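D-glycero-D-manno-heptose 1-phosphate kinase (Bacteroides thetaiotaomicron, PDB 3K85) probably transfers a phosphate group from ATP to a sugar substrate such as D-glycero-D-manno-heptose 1-phosphate, as a GHMP-family kinase. Local coordinates at residues A[88-99]-A[127-135]. Sequence-based numbering, arbitrary orientation.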
ATOM      1  N   ILE A  88       9.534  19.541 -22.422  1.00 34.55           N
ATOM      2  CA  ILE A  88       8.770  20.497 -21.615  1.00 32.98           C
ATOM      3  C   ILE A  88       8.516  21.786 -22.391  1.00 33.59           C
ATOM      4  O   ILE A  88       7.449  22.402 -22.264  1.00 30.95           O
ATOM      5  CB  ILE A  88       9.493  20.862 -20.254  1.00 31.74           C
ATOM      6  CG1 ILE A  88       9.583  19.636 -19.335  1.00 28.80           C
ATOM      7  CG2 ILE A  88       8.711  21.943 -19.515  1.00 30.77           C
ATOM      8  CD1 ILE A  88       8.237  19.014 -19.015  1.00 28.42           C
ATOM      9  N   ILE A  89       9.496  22.210 -23.184  1.00 35.52           N
ATOM     10  CA  ILE A  89       9.310  23.432 -23.977  1.00 36.38           C
ATOM     11  C   ILE A  89       8.196  23.204 -24.994  1.00 35.29           C
ATOM     12  O   ILE A  89       7.365  24.085 -25.209  1.00 35.46           O
ATOM     13  CB  ILE A  89      10.601  23.848 -24.737  1.00 36.50           C
ATOM     14  CG1 ILE A  89      11.697  24.238 -23.740  1.00 35.45           C
ATOM     15  CG2 ILE A  89      10.301  25.036 -25.661  1.00 36.99           C
ATOM     16  CD1 ILE A  89      11.374  25.476 -22.921  1.00 34.86           C
ATOM     17  N   ARG A  90       8.178  22.017 -25.602  1.00 34.26           N
ATOM     18  CA  ARG A  90       7.162  21.671 -26.588  1.00 36.04           C
ATOM     19  C   ARG A  90       5.776  21.481 -25.983  1.00 36.57           C
ATOM     20  O   ARG A  90       4.833  22.193 -26.333  1.00 35.54           O
ATOM     21  CB  ARG A  90       7.537  20.388 -27.331  1.00 36.85           C
ATOM     22  CG  ARG A  90       8.739  20.518 -28.226  1.00 37.19           C
ATOM     23  CD  ARG A  90       8.632  19.528 -29.356  1.00 37.89           C
ATOM     24  NE  ARG A  90       8.635  18.152 -28.883  1.00 40.56           N
ATOM     25  CZ  ARG A  90       9.717  17.522 -28.437  1.00 41.81           C
ATOM     26  NH1 ARG A  90      10.888  18.154 -28.405  1.00 41.11           N
ATOM     27  NH2 ARG A  90       9.629  16.260 -28.034  1.00 39.91           N
ATOM     28  N   ASP A  91       5.661  20.512 -25.081  1.00 36.60           N
ATOM     29  CA  ASP A  91       4.393  20.209 -24.439  1.00 36.49           C
ATOM     30  C   ASP A  91       3.674  21.398 -23.837  1.00 35.33           C
ATOM     31  O   ASP A  91       2.448  21.448 -23.835  1.00 35.64           O
ATOM     32  CB  ASP A  91       4.588  19.140 -23.369  1.00 37.41           C
ATOM     33  CG  ASP A  91       4.669  17.753 -23.960  1.00 39.95           C
ATOM     34  OD1 ASP A  91       4.578  17.640 -25.204  1.00 41.85           O
ATOM     35  OD2 ASP A  91       4.820  16.783 -23.190  1.00 42.21           O
ATOM     36  N   TYR A  92       4.422  22.364 -23.333  1.00 35.55           N
ATOM     37  CA  TYR A  92       3.789  23.521 -22.735  1.00 37.18           C
ATOM     38  C   TYR A  92       3.921  24.794 -23.576  1.00 38.56           C
ATOM     39  O   TYR A  92       3.507  25.880 -23.146  1.00 38.43           O
ATOM     40  CB  TYR A  92       4.330  23.697 -21.307  1.00 37.46           C
ATOM     41  CG  TYR A  92       3.948  22.514 -20.449  1.00 36.21           C
ATOM     42  CD1 TYR A  92       2.658  22.410 -19.919  1.00 37.76           C
ATOM     43  CD2 TYR A  92       4.812  21.429 -20.293  1.00 34.99           C
ATOM     44  CE1 TYR A  92       2.234  21.260 -19.266  1.00 35.27           C
ATOM     45  CE2 TYR A  92       4.399  20.269 -19.643  1.00 34.19           C
ATOM     46  CZ  TYR A  92       3.104  20.191 -19.135  1.00 36.52           C
ATOM     47  OH  TYR A  92       2.654  19.040 -18.535  1.00 37.00           O
ATOM     48  N   ARG A  93       4.476  24.644 -24.783  1.00 39.13           N
ATOM     49  CA  ARG A  93       4.650  25.758 -25.721  1.00 40.38           C
ATOM     50  C   ARG A  93       5.245  26.970 -25.021  1.00 39.64           C
ATOM     51  O   ARG A  93       4.709  28.072 -25.108  1.00 39.22           O
ATOM     52  CB  ARG A  93       3.298  26.150 -26.314  1.00 42.11           C
ATOM     53  CG  ARG A  93       2.480  25.007 -26.898  1.00 46.77           C
ATOM     54  CD  ARG A  93       1.084  25.517 -27.273  1.00 52.10           C
ATOM     55  NE  ARG A  93       1.149  26.870 -27.837  1.00 58.04           N
ATOM     56  CZ  ARG A  93       0.114  27.550 -28.328  1.00 59.69           C
ATOM     57  NH1 ARG A  93      -1.100  27.009 -28.337  1.00 61.54           N
ATOM     58  NH2 ARG A  93       0.291  28.782 -28.803  1.00 59.08           N
ATOM     59  N   LEU A  94       6.366  26.773 -24.342  1.00 42.64           N
ATOM     60  CA  LEU A  94       6.998  27.856 -23.594  1.00 45.42           C
ATOM     61  C   LEU A  94       8.097  28.597 -24.347  1.00 47.04           C
ATOM     62  O   LEU A  94       8.726  28.042 -25.250  1.00 46.80           O
ATOM     63  CB  LEU A  94       7.571  27.294 -22.292  1.00 45.47           C
ATOM     64  CG  LEU A  94       6.611  26.395 -21.505  1.00 46.09           C
ATOM     65  CD1 LEU A  94       7.355  25.720 -20.361  1.00 45.27           C
ATOM     66  CD2 LEU A  94       5.442  27.235 -20.991  1.00 46.46           C
ATOM     67  N   GLU A  95       8.326  29.851 -23.954  1.00 49.39           N
ATOM     68  CA  GLU A  95       9.364  30.685 -24.553  1.00 51.31           C
ATOM     69  C   GLU A  95      10.718  30.175 -24.080  1.00 51.96           C
ATOM     70  O   GLU A  95      10.818  29.537 -23.029  1.00 51.94           O
ATOM     71  CB  GLU A  95       9.203  32.138 -24.115  1.00 53.37           C
ATOM     72  CG  GLU A  95       7.894  32.773 -24.538  1.00 59.67           C
ATOM     73  CD  GLU A  95       7.745  34.201 -24.033  1.00 63.04           C
ATOM     74  OE1 GLU A  95       8.545  35.075 -24.445  1.00 65.13           O
ATOM     75  OE2 GLU A  95       6.827  34.451 -23.219  1.00 65.33           O
ATOM     76  N   PRO A  96      11.785  30.449 -24.850  1.00 52.22           N
ATOM     77  CA  PRO A  96      13.129  29.997 -24.470  1.00 51.02           C
ATOM     78  C   PRO A  96      13.438  30.293 -22.998  1.00 49.28           C
ATOM     79  O   PRO A  96      13.012  31.320 -22.457  1.00 48.09           O
ATOM     80  CB  PRO A  96      14.030  30.779 -25.424  1.00 50.45           C
ATOM     81  CG  PRO A  96      13.192  30.852 -26.655  1.00 50.74           C
ATOM     82  CD  PRO A  96      11.827  31.217 -26.106  1.00 50.18           C
ATOM     83  N   LYS A  97      14.178  29.396 -22.354  1.00 47.34           N
ATOM     84  CA  LYS A  97      14.525  29.581 -20.950  1.00 46.36           C
ATOM     85  C   LYS A  97      16.022  29.793 -20.714  1.00 44.67           C
ATOM     86  O   LYS A  97      16.859  29.258 -21.446  1.00 45.22           O
ATOM     87  CB  LYS A  97      14.049  28.376 -20.130  1.00 46.69           C
ATOM     88  CG  LYS A  97      12.946  28.703 -19.137  1.00 46.91           C
ATOM     89  CD  LYS A  97      11.584  28.810 -19.798  1.00 47.27           C
ATOM     90  CE  LYS A  97      10.536  29.306 -18.802  1.00 48.99           C
ATOM     91  NZ  LYS A  97       9.137  29.074 -19.266  1.00 48.13           N
ATOM     92  N   SER A  98      16.343  30.570 -19.680  1.00 41.98           N
ATOM     93  CA  SER A  98      17.725  30.859 -19.305  1.00 39.99           C
ATOM     94  C   SER A  98      17.931  30.367 -17.858  1.00 38.69           C
ATOM     95  O   SER A  98      17.311  30.875 -16.924  1.00 37.84           O
ATOM     96  CB  SER A  98      17.978  32.370 -19.415  1.00 41.15           C
ATOM     97  OG  SER A  98      19.332  32.703 -19.163  1.00 41.72           O
ATOM     98  N   PHE A  99      18.810  29.391 -17.664  1.00 37.40           N
ATOM     99  CA  PHE A  99      19.002  28.850 -16.324  1.00 37.03           C
ATOM    100  C   PHE A  99      20.287  28.055 -16.165  1.00 38.07           C
ATOM    101  O   PHE A  99      20.955  27.714 -17.139  1.00 37.36           O
ATOM    102  CB  PHE A  99      17.835  27.928 -15.988  1.00 35.17           C
ATOM    103  CG  PHE A  99      17.727  26.749 -16.916  1.00 35.18           C
ATOM    104  CD1 PHE A  99      18.386  25.562 -16.633  1.00 34.03           C
ATOM    105  CD2 PHE A  99      17.016  26.853 -18.116  1.00 35.85           C
ATOM    106  CE1 PHE A  99      18.345  24.490 -17.530  1.00 36.80           C
ATOM    107  CE2 PHE A  99      16.967  25.792 -19.023  1.00 35.18           C
ATOM    108  CZ  PHE A  99      17.633  24.606 -18.730  1.00 36.81           C
ATOM    109  N   PHE A 127      11.873  20.483 -13.110  1.00 24.19           N
ATOM    110  CA  PHE A 127      11.105  21.337 -14.019  1.00 25.77           C
ATOM    111  C   PHE A 127       9.671  21.539 -13.522  1.00 25.59           C
ATOM    112  O   PHE A 127       9.163  22.668 -13.529  1.00 26.44           O
ATOM    113  CB  PHE A 127      11.099  20.763 -15.449  1.00 25.48           C
ATOM    114  CG  PHE A 127      12.326  21.130 -16.252  1.00 29.00           C
ATOM    115  CD1 PHE A 127      12.482  22.417 -16.765  1.00 29.35           C
ATOM    116  CD2 PHE A 127      13.343  20.201 -16.467  1.00 30.10           C
ATOM    117  CE1 PHE A 127      13.634  22.768 -17.481  1.00 29.81           C
ATOM    118  CE2 PHE A 127      14.491  20.543 -17.173  1.00 29.49           C
ATOM    119  CZ  PHE A 127      14.635  21.831 -17.682  1.00 28.49           C
ATOM    120  N   ILE A 128       9.027  20.461 -13.077  1.00 22.85           N
ATOM    121  CA  ILE A 128       7.656  20.564 -12.571  1.00 23.52           C
ATOM    122  C   ILE A 128       7.600  21.554 -11.404  1.00 24.92           C
ATOM    123  O   ILE A 128       6.748  22.447 -11.369  1.00 25.08           O
ATOM    124  CB  ILE A 128       7.135  19.192 -12.092  1.00 24.53           C
ATOM    125  CG1 ILE A 128       7.096  18.217 -13.272  1.00 21.59           C
ATOM    126  CG2 ILE A 128       5.767  19.357 -11.432  1.00 22.14           C
ATOM    127  CD1 ILE A 128       6.813  16.773 -12.888  1.00 23.56           C
ATOM    128  N   GLU A 129       8.510  21.389 -10.447  1.00 24.58           N
ATOM    129  CA  GLU A 129       8.593  22.279  -9.288  1.00 27.53           C
ATOM    130  C   GLU A 129       8.864  23.707  -9.779  1.00 27.58           C
ATOM    131  O   GLU A 129       8.216  24.672  -9.368  1.00 28.36           O
ATOM    132  CB  GLU A 129       9.742  21.820  -8.385  1.00 28.82           C
ATOM    133  CG  GLU A 129       9.854  22.550  -7.069  1.00 31.96           C
ATOM    134  CD  GLU A 129       8.609  22.407  -6.223  1.00 33.55           C
ATOM    135  OE1 GLU A 129       8.076  21.277  -6.134  1.00 34.68           O
ATOM    136  OE2 GLU A 129       8.171  23.426  -5.640  1.00 36.15           O
ATOM    137  N   TRP A 130       9.841  23.809 -10.667  1.00 28.19           N
ATOM    138  CA  TRP A 130      10.273  25.059 -11.290  1.00 30.02           C
ATOM    139  C   TRP A 130       9.100  25.789 -11.983  1.00 29.88           C
ATOM    140  O   TRP A 130       8.762  26.921 -11.634  1.00 27.87           O
ATOM    141  CB  TRP A 130      11.398  24.687 -12.281  1.00 30.66           C
ATOM    142  CG  TRP A 130      11.944  25.705 -13.269  1.00 35.17           C
ATOM    143  CD1 TRP A 130      12.616  25.419 -14.443  1.00 34.81           C
ATOM    144  CD2 TRP A 130      11.920  27.128 -13.167  1.00 35.03           C
ATOM    145  NE1 TRP A 130      13.004  26.575 -15.066  1.00 37.10           N
ATOM    146  CE2 TRP A 130      12.592  27.639 -14.307  1.00 37.95           C
ATOM    147  CE3 TRP A 130      11.401  28.026 -12.229  1.00 38.73           C
ATOM    148  CZ2 TRP A 130      12.751  29.010 -14.527  1.00 38.99           C
ATOM    149  CZ3 TRP A 130      11.560  29.391 -12.448  1.00 40.90           C
ATOM    150  CH2 TRP A 130      12.230  29.867 -13.589  1.00 42.15           C
ATOM    151  N   LEU A 131       8.452  25.123 -12.935  1.00 30.52           N
ATOM    152  CA  LEU A 131       7.373  25.758 -13.692  1.00 33.15           C
ATOM    153  C   LEU A 131       5.928  25.428 -13.274  1.00 35.00           C
ATOM    154  O   LEU A 131       5.006  25.582 -14.075  1.00 36.19           O
ATOM    155  CB  LEU A 131       7.564  25.431 -15.175  1.00 31.03           C
ATOM    156  CG  LEU A 131       9.028  25.471 -15.647  1.00 31.20           C
ATOM    157  CD1 LEU A 131       9.168  24.758 -16.975  1.00 32.94           C
ATOM    158  CD2 LEU A 131       9.503  26.898 -15.743  1.00 31.83           C
ATOM    159  N   SER A 132       5.732  24.997 -12.029  1.00 35.60           N
ATOM    160  CA  SER A 132       4.398  24.647 -11.530  1.00 35.67           C
ATOM    161  C   SER A 132       3.575  23.890 -12.572  1.00 35.53           C
ATOM    162  O   SER A 132       2.417  24.227 -12.825  1.00 35.12           O
ATOM    163  CB  SER A 132       3.635  25.903 -11.110  1.00 35.11           C
ATOM    164  OG  SER A 132       4.312  26.591 -10.073  1.00 38.24           O
ATOM    165  N   LEU A 133       4.179  22.869 -13.169  1.00 34.49           N
ATOM    166  CA  LEU A 133       3.519  22.065 -14.192  1.00 35.24           C
ATOM    167  C   LEU A 133       2.476  21.115 -13.608  1.00 36.24           C
ATOM    168  O   LEU A 133       2.672  20.537 -12.544  1.00 35.06           O
ATOM    169  CB  LEU A 133       4.560  21.252 -14.967  1.00 32.72           C
ATOM    170  CG  LEU A 133       5.712  22.049 -15.588  1.00 29.28           C
ATOM    171  CD1 LEU A 133       6.726  21.094 -16.161  1.00 28.79           C
ATOM    172  CD2 LEU A 133       5.179  22.978 -16.664  1.00 29.15           C
ATOM    173  N   PRO A 134       1.350  20.935 -14.312  1.00 38.24           N
ATOM    174  CA  PRO A 134       0.288  20.042 -13.839  1.00 38.14           C
ATOM    175  C   PRO A 134       0.571  18.559 -14.111  1.00 37.87           C
ATOM    176  O   PRO A 134      -0.207  17.893 -14.796  1.00 39.19           O
ATOM    177  CB  PRO A 134      -0.932  20.547 -14.598  1.00 38.19           C
ATOM    178  CG  PRO A 134      -0.338  20.931 -15.923  1.00 38.70           C
ATOM    179  CD  PRO A 134       0.925  21.665 -15.523  1.00 37.38           C
ATOM    180  N   LEU A 135       1.672  18.039 -13.567  1.00 36.46           N
ATOM    181  CA  LEU A 135       2.044  16.634 -13.771  1.00 34.09           C
ATOM    182  C   LEU A 135       2.188  15.856 -12.466  1.00 33.46           C
ATOM    183  O   LEU A 135       3.060  16.157 -11.655  1.00 33.41           O
ATOM    184  CB  LEU A 135       3.361  16.540 -14.548  1.00 32.67           C
ATOM    185  CG  LEU A 135       3.342  16.966 -16.019  1.00 33.74           C
ATOM    186  CD1 LEU A 135       4.755  16.985 -16.589  1.00 30.97           C
ATOM    187  CD2 LEU A 135       2.462  16.002 -16.803  1.00 30.54           C
TER
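Y92 and L133 meet through a CH-pi contact: methyl CD2 of L133 stands over one face of the tyrosine ring, 3.9 Å from its centroid and only 7° off the ring normal. CD of P134 approaches CE1 of the same ring obliquely, and the phenol oxygen reaches the isobutyl group of L135, with OH 3.3 Å from CG. Were Y92 replaced by an alanine, the L133 methyl would probably lose its aromatic partner and a gap would open beside P134 and L135. The other methyl of L133, CD1, lies 3.8 Å from CD1 of I88. With CG1 of I88 beside the backbone N (chi1 -65°), CG2 is anti to that N and meets CD1 of L131 at 3.8 Å. L131 divides its branches: CD1 also touches CD1 of L94, whereas CD2 packs 4.0 Å from CE of K97, whose bent chain slides past it. Farther along, F127 turns its edge to the face of F99 in a T-shaped pair, planes at 86°. No hydrogen bond crosses the contact, an example of two helix ends and the segments that follow them held chiefly by apolar packing. Schellman motifs with R93 and S132 at positive phi turn the chain out of helices 79-91 and 115-131, bringing L94 and L133 into the interface. F99 and F127 continue onto I45 of strand 39-47, while L135 packs against T140 and L143 of helix 137-151.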